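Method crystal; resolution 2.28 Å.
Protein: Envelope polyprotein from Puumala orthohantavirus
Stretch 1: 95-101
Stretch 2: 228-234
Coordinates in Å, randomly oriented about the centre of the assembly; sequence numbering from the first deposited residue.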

ATOM      1  N   PRO A  95       8.804   3.732   7.749  1.00 39.50           N
ATOM      2  CA  PRO A  95       8.732   4.690   8.854  1.00 39.88           C
ATOM      3  C   PRO A  95       8.377   6.070   8.374  1.00 39.15           C
ATOM      4  O   PRO A  95       8.566   6.376   7.201  1.00 39.09           O
ATOM      5  CB  PRO A  95      10.151   4.697   9.433  1.00 40.82           C
ATOM      6  CG  PRO A  95      10.771   3.435   8.963  1.00 41.21           C
ATOM      7  CD  PRO A  95      10.162   3.169   7.616  1.00 40.81           C
ATOM      8  N   PRO A  96       7.900   6.921   9.283  1.00 40.11           N
ATOM      9  CA  PRO A  96       7.632   8.326   8.905  1.00 40.05           C
ATOM     10  C   PRO A  96       8.871   9.018   8.355  1.00 39.60           C
ATOM     11  O   PRO A  96       9.965   8.692   8.765  1.00 39.95           O
ATOM     12  CB  PRO A  96       7.210   8.976  10.221  1.00 41.05           C
ATOM     13  CG  PRO A  96       6.906   7.860  11.166  1.00 41.14           C
ATOM     14  CD  PRO A  96       7.631   6.645  10.706  1.00 40.22           C
ATOM     15  N   LEU A  97       8.662   9.913   7.399  1.00 40.13           N
ATOM     16  CA  LEU A  97       9.694  10.722   6.728  1.00 40.33           C
ATOM     17  C   LEU A  97      10.562  10.017   5.682  1.00 39.37           C
ATOM     18  O   LEU A  97      11.240  10.682   4.907  1.00 40.44           O
ATOM     19  CB  LEU A  97      10.588  11.457   7.747  1.00 42.62           C
ATOM     20  CG  LEU A  97       9.848  12.250   8.841  1.00 44.45           C
ATOM     21  CD1 LEU A  97      10.855  12.974   9.720  1.00 45.14           C
ATOM     22  CD2 LEU A  97       8.825  13.245   8.271  1.00 43.90           C
ATOM     23  N   VAL A  98      10.565   8.689   5.642  1.00 38.08           N
ATOM     24  CA  VAL A  98      11.502   7.962   4.774  1.00 36.85           C
ATOM     25  C   VAL A  98      11.197   8.231   3.297  1.00 35.92           C
ATOM     26  O   VAL A  98      12.093   8.639   2.552  1.00 35.83           O
ATOM     27  CB  VAL A  98      11.521   6.463   5.111  1.00 36.16           C
ATOM     28  CG1 VAL A  98      12.246   5.660   4.058  1.00 36.02           C
ATOM     29  CG2 VAL A  98      12.156   6.260   6.473  1.00 36.88           C
ATOM     30  N   ILE A  99       9.941   8.029   2.894  1.00 34.25           N
ATOM     31  CA  ILE A  99       9.543   8.322   1.529  1.00 34.34           C
ATOM     32  C   ILE A  99       9.588   9.843   1.280  1.00 35.53           C
ATOM     33  O   ILE A  99      10.069  10.289   0.236  1.00 35.01           O
ATOM     34  CB  ILE A  99       8.160   7.731   1.180  1.00 33.22           C
ATOM     35  CG1 ILE A  99       8.264   6.211   1.104  1.00 32.63           C
ATOM     36  CG2 ILE A  99       7.657   8.270  -0.154  1.00 32.88           C
ATOM     37  CD1 ILE A  99       6.942   5.488   1.128  1.00 31.87           C
ATOM     38  N   GLU A 100       9.082  10.621   2.231  1.00 36.88           N
ATOM     39  CA  GLU A 100       8.977  12.080   2.059  1.00 38.22           C
ATOM     40  C   GLU A 100      10.308  12.743   1.784  1.00 38.87           C
ATOM     41  O   GLU A 100      10.362  13.709   1.044  1.00 38.78           O
ATOM     42  CB  GLU A 100       8.320  12.742   3.275  1.00 39.46           C
ATOM     43  CG  GLU A 100       6.875  12.299   3.527  1.00 39.99           C
ATOM     44  CD  GLU A 100       6.757  11.203   4.581  1.00 41.00           C
ATOM     45  OE1 GLU A 100       7.331  10.089   4.380  1.00 40.84           O
ATOM     46  OE2 GLU A 100       6.085  11.449   5.607  1.00 41.34           O
ATOM     47  N   THR A 101      11.384  12.201   2.347  1.00 39.93           N
ATOM     48  CA  THR A 101      12.726  12.784   2.182  1.00 40.97           C
ATOM     49  C   THR A 101      13.672  11.944   1.334  1.00 41.81           C
ATOM     50  O   THR A 101      14.872  12.246   1.268  1.00 45.52           O
ATOM     51  CB  THR A 101      13.396  13.057   3.548  1.00 41.14           C
ATOM     52  OG1 THR A 101      13.624  11.820   4.237  1.00 41.43           O
ATOM     53  CG2 THR A 101      12.507  13.937   4.387  1.00 41.33           C
ATOM     54  N   GLY A 228      -1.895   7.790  12.202  1.00 38.87           N
ATOM     55  CA  GLY A 228      -1.036   7.626  11.051  1.00 37.29           C
ATOM     56  C   GLY A 228      -1.575   8.317   9.832  1.00 35.71           C
ATOM     57  O   GLY A 228      -2.462   9.162   9.922  1.00 38.16           O
ATOM     58  N   TYR A 229      -1.019   7.974   8.690  1.00 33.42           N
ATOM     59  CA  TYR A 229      -1.353   8.662   7.456  1.00 32.36           C
ATOM     60  C   TYR A 229      -0.907   7.845   6.293  1.00 30.15           C
ATOM     61  O   TYR A 229      -0.206   6.869   6.479  1.00 29.69           O
ATOM     62  CB  TYR A 229      -0.688  10.037   7.405  1.00 33.31           C
ATOM     63  CG  TYR A 229       0.810  10.057   7.445  1.00 33.08           C
ATOM     64  CD1 TYR A 229       1.497  10.088   8.657  1.00 34.58           C
ATOM     65  CD2 TYR A 229       1.551  10.116   6.274  1.00 32.87           C
ATOM     66  CE1 TYR A 229       2.900  10.124   8.691  1.00 34.79           C
ATOM     67  CE2 TYR A 229       2.943  10.163   6.296  1.00 32.81           C
ATOM     68  CZ  TYR A 229       3.599  10.167   7.505  1.00 34.08           C
ATOM     69  OH  TYR A 229       4.958  10.204   7.506  1.00 35.75           O
ATOM     70  N   TYR A 230      -1.336   8.227   5.094  1.00 28.55           N
ATOM     71  CA  TYR A 230      -0.848   7.562   3.898  1.00 26.98           C
ATOM     72  C   TYR A 230       0.131   8.506   3.186  1.00 27.94           C
ATOM     73  O   TYR A 230      -0.082   9.718   3.157  1.00 26.60           O
ATOM     74  CB  TYR A 230      -2.002   7.138   2.966  1.00 25.17           C
ATOM     75  CG  TYR A 230      -2.721   5.875   3.367  1.00 24.23           C
ATOM     76  CD1 TYR A 230      -2.225   4.623   2.991  1.00 23.63           C
ATOM     77  CD2 TYR A 230      -3.903   5.914   4.069  1.00 23.60           C
ATOM     78  CE1 TYR A 230      -2.894   3.460   3.313  1.00 23.34           C
ATOM     79  CE2 TYR A 230      -4.569   4.763   4.405  1.00 23.78           C
ATOM     80  CZ  TYR A 230      -4.073   3.528   4.034  1.00 23.44           C
ATOM     81  OH  TYR A 230      -4.753   2.378   4.375  1.00 22.53           O
ATOM     82  N   ILE A 231       1.169   7.910   2.584  1.00 28.86           N
ATOM     83  CA  ILE A 231       2.062   8.616   1.686  1.00 30.67           C
ATOM     84  C   ILE A 231       1.932   7.941   0.335  1.00 30.82           C
ATOM     85  O   ILE A 231       1.990   6.716   0.243  1.00 31.19           O
ATOM     86  CB  ILE A 231       3.494   8.684   2.262  1.00 32.30           C
ATOM     87  CG1 ILE A 231       4.261   9.813   1.623  1.00 34.72           C
ATOM     88  CG2 ILE A 231       4.234   7.352   2.151  1.00 32.96           C
ATOM     89  CD1 ILE A 231       3.885  11.185   2.183  1.00 36.55           C
ATOM     90  N   CYS A 232       1.687   8.734  -0.710  1.00 31.56           N
ATOM     91  CA  CYS A 232       1.278   8.209  -2.010  1.00 31.57           C
ATOM     92  C   CYS A 232       2.162   8.768  -3.078  1.00 31.31           C
ATOM     93  O   CYS A 232       2.696   9.873  -2.943  1.00 31.58           O
ATOM     94  CB  CYS A 232      -0.189   8.588  -2.332  1.00 32.96           C
ATOM     95  SG  CYS A 232      -1.395   8.106  -1.055  1.00 35.05           S
ATOM     96  N   LEU A 233       2.309   8.008  -4.153  1.00 31.22           N
ATOM     97  CA  LEU A 233       2.960   8.498  -5.342  1.00 31.78           C
ATOM     98  C   LEU A 233       1.968   8.376  -6.462  1.00 31.56           C
ATOM     99  O   LEU A 233       1.247   7.384  -6.546  1.00 29.87           O
ATOM    100  CB  LEU A 233       4.225   7.712  -5.660  1.00 32.36           C
ATOM    101  CG  LEU A 233       5.552   8.025  -4.966  1.00 33.86           C
ATOM    102  CD1 LEU A 233       5.846   9.474  -4.625  1.00 33.32           C
ATOM    103  CD2 LEU A 233       5.575   7.213  -3.705  1.00 35.44           C
ATOM    104  N   VAL A 234       1.954   9.385  -7.320  1.00 31.61           N
ATOM    105  CA  VAL A 234       0.999   9.492  -8.393  1.00 33.38           C
ATOM    106  C   VAL A 234       1.677   9.129  -9.709  1.00 34.23           C
ATOM    107  O   VAL A 234       2.715   9.670 -10.041  1.00 36.49           O
ATOM    108  CB  VAL A 234       0.460  10.928  -8.461  1.00 33.52           C
ATOM    109  CG1 VAL A 234      -0.644  11.018  -9.474  1.00 35.03           C
ATOM    110  CG2 VAL A 234      -0.059  11.363  -7.094  1.00 33.42           C
TER

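How do the two backbones face each other? Residues 228-234 run as an extended strand, while 95-101 form a compact segment that begins with a type II beta turn from Pro95 to Val98. The turn is closed by a weak hydrogen bond from Val98 N to Pro95 O, 3.4 Å long, and Leu97 takes the positive phi of 76° that such a turn commonly has at its third position. Residues 98-100 then adopt helical phi/psi angles, and Thr101 N donates to Leu97 O at 3.0 Å. No backbone hydrogen bond joins the stretches: Ile99 CA and Ile231 CA lie 7.5 Å apart, so side chains fill the space between them. On the strand, Tyr229 and Ile231 both point toward the other segment, whereas Cys232 points away, in keeping with the alternation of an extended chain.

What polar bond ties the stretches together? Tyr229 OH donates a hydrogen bond to Glu100 OE2 at a short 2.5 Å. A phenol is a good donor and a carboxylate a strong acceptor, which suits so close an approach. The CA-to-CB bond of Glu100 points sideways, but the chain bends, with chi2 at 97°, and its end comes nearer to the strand. Its oxygen meets the tyrosine at the ring edge, near the ring plane, where the hydroxyl can direct its hydrogen along the bond.

What surrounds this bond on the turn side? Leu97 N gives a weak hydrogen bond to the same Glu100 OE2, at 3.5 Å, so one carboxylate oxygen accepts from both the turn and the strand. Tyr229 OH also packs against Pro96, lying 3.6 Å from Pro96 CA and 3.7 Å from Pro96 CB; these are van der Waals contacts. The tyrosine thus reaches the turn with its hydroxyl end, linking the two segments through the tip of a long side chain.

Which apolar side chains fill the rest of the contact? Ile99 points toward the strand and is buried, and its CD1 meets Ile231 CG2 at 3.4 Å, a close approach between two methyl groups. Its other methyl, CG2, lies 4.2 Å from Leu233 CD2, a looser contact that extends the hydrophobic patch along the strand. Ile231 also reaches Glu100, with its CD1 3.5 Å from Glu100 CG. The aliphatic part of the glutamate therefore packs against isoleucine while its carboxylate bonds to tyrosine, so that one residue serves both the apolar and the polar parts of the contact.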